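Local atomic coordinates of probable L,D-transpeptidase 3 (PDB entry 6D4K), a protein that is a probable L,D-transpeptidase of Mycobacterium tuberculosis that may carry out as yet unknown cross-linking reactions in the cell wall, perhaps fixing proteins to peptidoglycan. Residues A[29-34]-A[45-50]; A[66-71]-A[102-107]. All coordinates share one frame; numbering follows the deposited sequence.

Contact 1. Residues A[29-34]-A[45-50]; sequences ASVLPT and VVVTFS
Ser30, Val31 and Leu32 pair in antiparallel fashion with Thr48, Val47 and Val46, joining strand 28-32, at one edge of a four-stranded sheet of the bacterial Ig domain, to strand 45-49. The short strand axes approach to 4.7 Å. Leu32 and Val46 exchange two backbone bonds, Leu32 N to Val46 O and Val46 N to Leu32 O, each 2.8 Å long. At the next hydrogen-bonded pair, beyond Val31 and Val47, Thr48 N reaches Ser30 O at 2.9 Å, almost straight at the hydrogen (173°). The return bond is split by a classic beta bulge: Thr48 O accepts both Ala29 N at 2.7 Å and Ser30 N at a longer 3.3 Å. Ala29 lies in that bulge with its CB close to the same carbonyl oxygen.

Side chains divide between two faces. On one, Val31 and Val45 meet at an oblique angle through their CG1 methyls, 4.1 Å apart; both methyls stand opposite the backbone N (chi1 163° and 179°), while Val31 CG2 faces Val47 CG2. This face looks inward, where strand 99-104 meets Val45 and Val47, and Leu107 meets Val31. On the other, Leu32 and Val46 touch CB to CB, and Ser30 OG comes against Thr48 CB at 3.6 Å rather than bonding to its hydroxyl. Pro33, after a cis peptide, ends the pairing. The contact is thus held together by main-chain bonds, its valine face giving apolar surface to the domain core and its other face mixing hydroxyls with aliphatic groups.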
ATOM      1  N   ALA A  29      18.255   5.004  16.163  1.00 23.87           N
ATOM      2  CA  ALA A  29      17.351   5.750  17.025  1.00 24.29           C
ATOM      3  C   ALA A  29      16.097   4.939  17.310  1.00 23.01           C
ATOM      4  O   ALA A  29      15.645   4.860  18.462  1.00 25.38           O
ATOM      5  CB  ALA A  29      16.998   7.088  16.373  1.00 26.94           C
ATOM      6  N   SER A  30      15.532   4.313  16.279  1.00 21.84           N
ATOM      7  CA  SER A  30      14.228   3.686  16.430  1.00 22.00           C
ATOM      8  C   SER A  30      13.987   2.721  15.278  1.00 18.92           C
ATOM      9  O   SER A  30      14.642   2.793  14.237  1.00 19.35           O
ATOM     10  CB  SER A  30      13.121   4.741  16.469  1.00 23.64           C
ATOM     11  OG  SER A  30      13.120   5.487  15.269  1.00 26.82           O
ATOM     12  N   VAL A  31      13.004   1.841  15.479  1.00 18.73           N
ATOM     13  CA  VAL A  31      12.634   0.820  14.516  1.00 18.81           C
ATOM     14  C   VAL A  31      11.120   0.776  14.419  1.00 19.31           C
ATOM     15  O   VAL A  31      10.425   0.894  15.436  1.00 20.81           O
ATOM     16  CB  VAL A  31      13.163  -0.552  14.978  1.00 21.38           C
ATOM     17  CG1 VAL A  31      12.468  -1.680  14.246  1.00 22.54           C
ATOM     18  CG2 VAL A  31      14.657  -0.597  14.785  1.00 25.19           C
ATOM     19  N   LEU A  32      10.612   0.594  13.197  1.00 18.09           N
ATOM     20  CA  LEU A  32       9.207   0.244  12.987  1.00 19.33           C
ATOM     21  C   LEU A  32       9.186  -1.169  12.425  1.00 18.33           C
ATOM     22  O   LEU A  32      10.078  -1.533  11.658  1.00 18.64           O
ATOM     23  CB  LEU A  32       8.544   1.157  11.965  1.00 21.05           C
ATOM     24  CG  LEU A  32       8.463   2.645  12.284  1.00 25.75           C
ATOM     25  CD1 LEU A  32       7.802   3.352  11.119  1.00 25.99           C
ATOM     26  CD2 LEU A  32       7.706   2.879  13.583  1.00 31.08           C
ATOM     27  N   PRO A  33       8.163  -1.974  12.771  1.00 17.55           N
ATOM     28  CA  PRO A  33       7.054  -1.715  13.698  1.00 16.70           C
ATOM     29  C   PRO A  33       7.511  -1.449  15.148  1.00 18.04           C
ATOM     30  O   PRO A  33       8.550  -1.976  15.568  1.00 19.25           O
ATOM     31  CB  PRO A  33       6.245  -3.022  13.632  1.00 18.88           C
ATOM     32  CG  PRO A  33       6.507  -3.539  12.295  1.00 18.10           C
ATOM     33  CD  PRO A  33       7.969  -3.243  12.050  1.00 17.54           C
ATOM     34  N   THR A  34       6.760  -0.613  15.879  1.00 19.09           N
ATOM     35  CA  THR A  34       7.039  -0.421  17.295  1.00 20.21           C
ATOM     36  C   THR A  34       6.714  -1.697  18.071  1.00 17.63           C
ATOM     37  O   THR A  34       5.998  -2.581  17.592  1.00 18.06           O
ATOM     38  CB  THR A  34       6.256   0.774  17.871  1.00 22.17           C
ATOM     39  OG1 THR A  34       4.850   0.498  17.866  1.00 23.86           O
ATOM     40  CG2 THR A  34       6.516   2.051  17.082  1.00 24.72           C
ATOM     41  N   VAL A  45      10.468  -3.568   7.838  1.00 14.87           N
ATOM     42  CA  VAL A  45      11.195  -3.194   9.041  1.00 14.35           C
ATOM     43  C   VAL A  45      11.965  -1.917   8.720  1.00 15.73           C
ATOM     44  O   VAL A  45      12.851  -1.915   7.858  1.00 17.27           O
ATOM     45  CB  VAL A  45      12.111  -4.321   9.526  1.00 16.12           C
ATOM     46  CG1 VAL A  45      12.857  -3.861  10.767  1.00 17.21           C
ATOM     47  CG2 VAL A  45      11.281  -5.586   9.805  1.00 17.88           C
ATOM     48  N   VAL A  46      11.617  -0.825   9.385  1.00 16.34           N
ATOM     49  CA  VAL A  46      12.138   0.497   9.043  1.00 16.72           C
ATOM     50  C   VAL A  46      13.077   0.946  10.158  1.00 17.23           C
ATOM     51  O   VAL A  46      12.661   1.081  11.316  1.00 17.62           O
ATOM     52  CB  VAL A  46      11.011   1.516   8.812  1.00 17.44           C
ATOM     53  CG1 VAL A  46      11.584   2.841   8.281  1.00 20.20           C
ATOM     54  CG2 VAL A  46       9.971   0.947   7.854  1.00 20.25           C
ATOM     55  N   VAL A  47      14.335   1.181   9.805  1.00 16.99           N
ATOM     56  CA  VAL A  47      15.386   1.474  10.764  1.00 17.10           C
ATOM     57  C   VAL A  47      15.787   2.939  10.585  1.00 17.81           C
ATOM     58  O   VAL A  47      16.221   3.341   9.501  1.00 18.42           O
ATOM     59  CB  VAL A  47      16.597   0.546  10.569  1.00 17.69           C
ATOM     60  CG1 VAL A  47      17.659   0.879  11.611  1.00 19.32           C
ATOM     61  CG2 VAL A  47      16.179  -0.948  10.634  1.00 18.15           C
ATOM     62  N   THR A  48      15.630   3.738  11.639  1.00 17.93           N
ATOM     63  CA  THR A  48      15.976   5.158  11.613  1.00 18.41           C
ATOM     64  C   THR A  48      17.252   5.356  12.416  1.00 19.14           C
ATOM     65  O   THR A  48      17.320   4.964  13.589  1.00 21.47           O
ATOM     66  CB  THR A  48      14.844   6.002  12.198  1.00 20.01           C
ATOM     67  OG1 THR A  48      13.684   5.858  11.372  1.00 22.89           O
ATOM     68  CG2 THR A  48      15.258   7.484  12.258  1.00 23.82           C
ATOM     69  N   PHE A  49      18.251   5.953  11.781  1.00 18.34           N
ATOM     70  CA  PHE A  49      19.546   6.179  12.406  1.00 18.59           C
ATOM     71  C   PHE A  49      19.595   7.522  13.130  1.00 18.24           C
ATOM     72  O   PHE A  49      18.909   8.475  12.760  1.00 19.23           O
ATOM     73  CB  PHE A  49      20.669   6.110  11.371  1.00 18.50           C
ATOM     74  CG  PHE A  49      20.851   4.743  10.783  1.00 17.36           C
ATOM     75  CD1 PHE A  49      21.609   3.800  11.457  1.00 18.13           C
ATOM     76  CD2 PHE A  49      20.271   4.408   9.575  1.00 16.49           C
ATOM     77  CE1 PHE A  49      21.806   2.525  10.925  1.00 19.46           C
ATOM     78  CE2 PHE A  49      20.440   3.120   9.030  1.00 18.28           C
ATOM     79  CZ  PHE A  49      21.220   2.191   9.707  1.00 18.54           C
ATOM     80  N   SER A  50      20.427   7.596  14.171  0.66 18.07           N
ATOM     81  CA  SER A  50      20.529   8.845  14.927  0.66 20.11           C
ATOM     82  C   SER A  50      21.150   9.958  14.097  0.66 18.50           C
ATOM     83  O   SER A  50      20.864  11.131  14.344  0.66 18.26           O
ATOM     84  CB  SER A  50      21.291   8.627  16.238  0.66 24.13           C
ATOM     85  OG  SER A  50      20.520   7.846  17.126  0.66 28.72           O
TER

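Contact 2. Residues A[66-71]-A[102-107]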
ATOM      1  N   VAL A  66      22.668  -3.513  11.296  1.00 19.09           N
ATOM      2  CA  VAL A  66      21.241  -3.531  11.606  1.00 19.34           C
ATOM      3  C   VAL A  66      20.592  -4.781  11.019  1.00 20.29           C
ATOM      4  O   VAL A  66      19.398  -4.799  10.714  1.00 20.13           O
ATOM      5  CB  VAL A  66      20.540  -2.228  11.166  1.00 19.16           C
ATOM      6  CG1 VAL A  66      21.218  -1.024  11.825  1.00 20.25           C
ATOM      7  CG2 VAL A  66      20.522  -2.082   9.632  1.00 18.72           C
ATOM      8  N   GLU A  67      21.382  -5.840  10.869  1.00 22.15           N
ATOM      9  CA  GLU A  67      20.924  -7.132  10.375  1.00 22.16           C
ATOM     10  C   GLU A  67      19.575  -7.509  10.976  1.00 20.96           C
ATOM     11  O   GLU A  67      19.402  -7.506  12.201  1.00 23.26           O
ATOM     12  CB  GLU A  67      21.974  -8.176  10.768  1.00 27.32           C
ATOM     13  CG  GLU A  67      21.702  -9.580  10.252  1.00 36.90           C
ATOM     14  CD  GLU A  67      22.666 -10.617  10.813  1.00 47.40           C
ATOM     15  OE1 GLU A  67      23.510 -10.260  11.664  1.00 50.62           O
ATOM     16  OE2 GLU A  67      22.578 -11.790  10.397  1.00 51.87           O
ATOM     17  N   VAL A  68      18.600  -7.802  10.121  1.00 19.95           N
ATOM     18  CA  VAL A  68      17.251  -8.116  10.583  1.00 21.05           C
ATOM     19  C   VAL A  68      17.114  -9.625  10.762  1.00 19.77           C
ATOM     20  O   VAL A  68      17.281 -10.396   9.808  1.00 22.66           O
ATOM     21  CB  VAL A  68      16.188  -7.581   9.615  1.00 22.37           C
ATOM     22  CG1 VAL A  68      14.791  -7.992  10.090  1.00 23.96           C
ATOM     23  CG2 VAL A  68      16.328  -6.062   9.476  1.00 25.73           C
ATOM     24  N   LYS A  69      16.796 -10.057  11.983  1.00 20.68           N
ATOM     25  CA  LYS A  69      16.598 -11.470  12.292  1.00 23.34           C
ATOM     26  C   LYS A  69      15.214 -11.628  12.903  1.00 20.57           C
ATOM     27  O   LYS A  69      14.967 -11.175  14.025  1.00 23.59           O
ATOM     28  CB  LYS A  69      17.692 -11.995  13.222  1.00 28.12           C
ATOM     29  CG  LYS A  69      19.098 -11.860  12.638  1.00 33.06           C
ATOM     30  CD  LYS A  69      20.168 -11.951  13.715  1.00 38.42           C
ATOM     31  CE  LYS A  69      20.569 -13.395  13.986  1.00 42.86           C
ATOM     32  NZ  LYS A  69      21.882 -13.744  13.365  1.00 47.32           N
ATOM     33  N   SER A  70      14.312 -12.246  12.159  1.00 20.38           N
ATOM     34  CA  SER A  70      12.936 -12.431  12.588  1.00 20.41           C
ATOM     35  C   SER A  70      12.671 -13.896  12.937  1.00 19.66           C
ATOM     36  O   SER A  70      13.355 -14.824  12.483  1.00 20.15           O
ATOM     37  CB  SER A  70      11.962 -11.987  11.491  1.00 21.30           C
ATOM     38  OG  SER A  70      12.189 -12.772  10.315  1.00 20.34           O
ATOM     39  N   THR A  71      11.656 -14.089  13.768  1.00 20.54           N
ATOM     40  CA  THR A  71      11.125 -15.412  14.055  1.00 23.44           C
ATOM     41  C   THR A  71       9.622 -15.303  13.773  1.00 21.78           C
ATOM     42  O   THR A  71       8.925 -14.537  14.439  1.00 24.72           O
ATOM     43  CB  THR A  71      11.395 -15.794  15.520  1.00 26.36           C
ATOM     44  OG1 THR A  71      12.797 -15.672  15.793  1.00 26.67           O
ATOM     45  CG2 THR A  71      10.949 -17.216  15.803  1.00 29.01           C
ATOM     46  N   LEU A 102      11.464  -9.913  16.512  1.00 20.13           N
ATOM     47  CA  LEU A 102      12.313  -9.114  15.650  1.00 23.10           C
ATOM     48  C   LEU A 102      13.576  -8.737  16.409  1.00 24.15           C
ATOM     49  O   LEU A 102      13.502  -8.227  17.532  1.00 27.03           O
ATOM     50  CB  LEU A 102      11.537  -7.870  15.211  1.00 25.85           C
ATOM     51  CG  LEU A 102      12.147  -6.958  14.174  1.00 24.61           C
ATOM     52  CD1 LEU A 102      12.406  -7.709  12.879  1.00 26.34           C
ATOM     53  CD2 LEU A 102      11.190  -5.830  13.925  1.00 21.61           C
ATOM     54  N   SER A 103      14.731  -9.002  15.808  1.00 22.64           N
ATOM     55  CA  SER A 103      15.995  -8.453  16.282  1.00 22.97           C
ATOM     56  C   SER A 103      16.581  -7.595  15.174  1.00 21.94           C
ATOM     57  O   SER A 103      16.594  -7.997  14.005  1.00 24.94           O
ATOM     58  CB  SER A 103      16.975  -9.559  16.695  1.00 29.51           C
ATOM     59  OG  SER A 103      16.536 -10.205  17.882  1.00 37.85           O
ATOM     60  N   VAL A 104      17.045  -6.405  15.537  1.00 22.22           N
ATOM     61  CA  VAL A 104      17.708  -5.494  14.618  1.00 22.39           C
ATOM     62  C   VAL A 104      18.983  -5.067  15.325  1.00 24.03           C
ATOM     63  O   VAL A 104      18.927  -4.294  16.289  1.00 26.15           O
ATOM     64  CB  VAL A 104      16.822  -4.283  14.275  1.00 21.16           C
ATOM     65  CG1 VAL A 104      17.560  -3.300  13.379  1.00 19.99           C
ATOM     66  CG2 VAL A 104      15.501  -4.740  13.628  1.00 23.64           C
ATOM     67  N   GLY A 105      20.121  -5.604  14.890  1.00 30.86           N
ATOM     68  CA  GLY A 105      21.392  -5.303  15.529  1.00 37.98           C
ATOM     69  C   GLY A 105      21.382  -5.381  17.047  1.00 45.12           C
ATOM     70  O   GLY A 105      21.672  -4.392  17.731  1.00 49.75           O
ATOM     71  N   SER A 106      21.025  -6.553  17.574  1.00 43.18           N
ATOM     72  CA  SER A 106      20.966  -6.836  19.009  1.00 47.03           C
ATOM     73  C   SER A 106      19.768  -6.200  19.712  1.00 46.26           C
ATOM     74  O   SER A 106      19.435  -6.599  20.833  1.00 49.23           O
ATOM     75  CB  SER A 106      22.276  -6.491  19.731  1.00 52.37           C
ATOM     76  OG  SER A 106      22.297  -5.129  20.126  1.00 55.17           O
ATOM     77  N   LEU A 107      19.111  -5.219  19.084  1.00 40.02           N
ATOM     78  CA  LEU A 107      17.880  -4.675  19.648  1.00 34.78           C
ATOM     79  C   LEU A 107      16.751  -5.666  19.415  1.00 32.25           C
ATOM     80  O   LEU A 107      16.382  -5.942  18.269  1.00 30.96           O
ATOM     81  CB  LEU A 107      17.534  -3.325  19.023  1.00 35.51           C
ATOM     82  CG  LEU A 107      16.107  -2.806  19.233  1.00 40.43           C
ATOM     83  CD1 LEU A 107      15.708  -2.797  20.714  1.00 42.85           C
ATOM     84  CD2 LEU A 107      15.920  -1.420  18.614  1.00 39.87           C
TER
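Ser103 N gives the shortest bond between the segments, 2.8 Å to Lys69 O, the donor tilted 26° from the carbonyl plane. Lys69 N answers to Ser103 O at 2.9 Å, in the carbonyl plane and nearly straight at the hydrogen (174°), completing an antiparallel hydrogen-bonded pair. Near Val66 the ladder frays: Gly105 N reaches Glu67 O by only a weak bond of 3.4 Å. Here segment 102-107 enters a type I' turn, Val104 and Leu107 bonded both ways through their backbones: a tight two-residue beta hairpin to strand 107-113, with Gly105 and Ser106 at positive phi.

On the face of Val68, Leu102 and Val104, the first two side chains pass at a slant, Val68 CG1 touching Leu102 CD1 at 3.7 Å. Val104 CG1, opposite its own backbone N (chi1 177°), comes to 3.6 Å from Val66 O, obliquely beside the carbonyl, and touches Val66 CB. The end of Lys69 turns away from segment 102-107, and its NZ makes a long salt bridge with Glu67 OE2.

Strand 68-71 lies at one edge of its mixed sheet, with strand 107-113 beyond strand 99-104. Val66, Leu102 and Val104 pack on strand 45-49, and Val66, just after helix 59-65, meets Val28.

The two contacts lie in series along the chain, 29-34 with 45-50 closing before 66-71 with 102-107 opens, and their centres are about 11 Å apart. Each joins an outermost strand to its neighbour, in different sheets of the same bacterial Ig domain. Their apolar faces meet across the interior: Phe49 CE1 lies 3.7 Å from Val66 CG1, Val47 CG2 is 3.9 Å from Val104 CG1, and Val45 spans to Leu102 and Val104 with its two methyls. The packing of one sheet on the other is consistent with an Ig-like beta sandwich; both contacts join parts of this domain, away from the predicted catalytic residues Cys236 and His218.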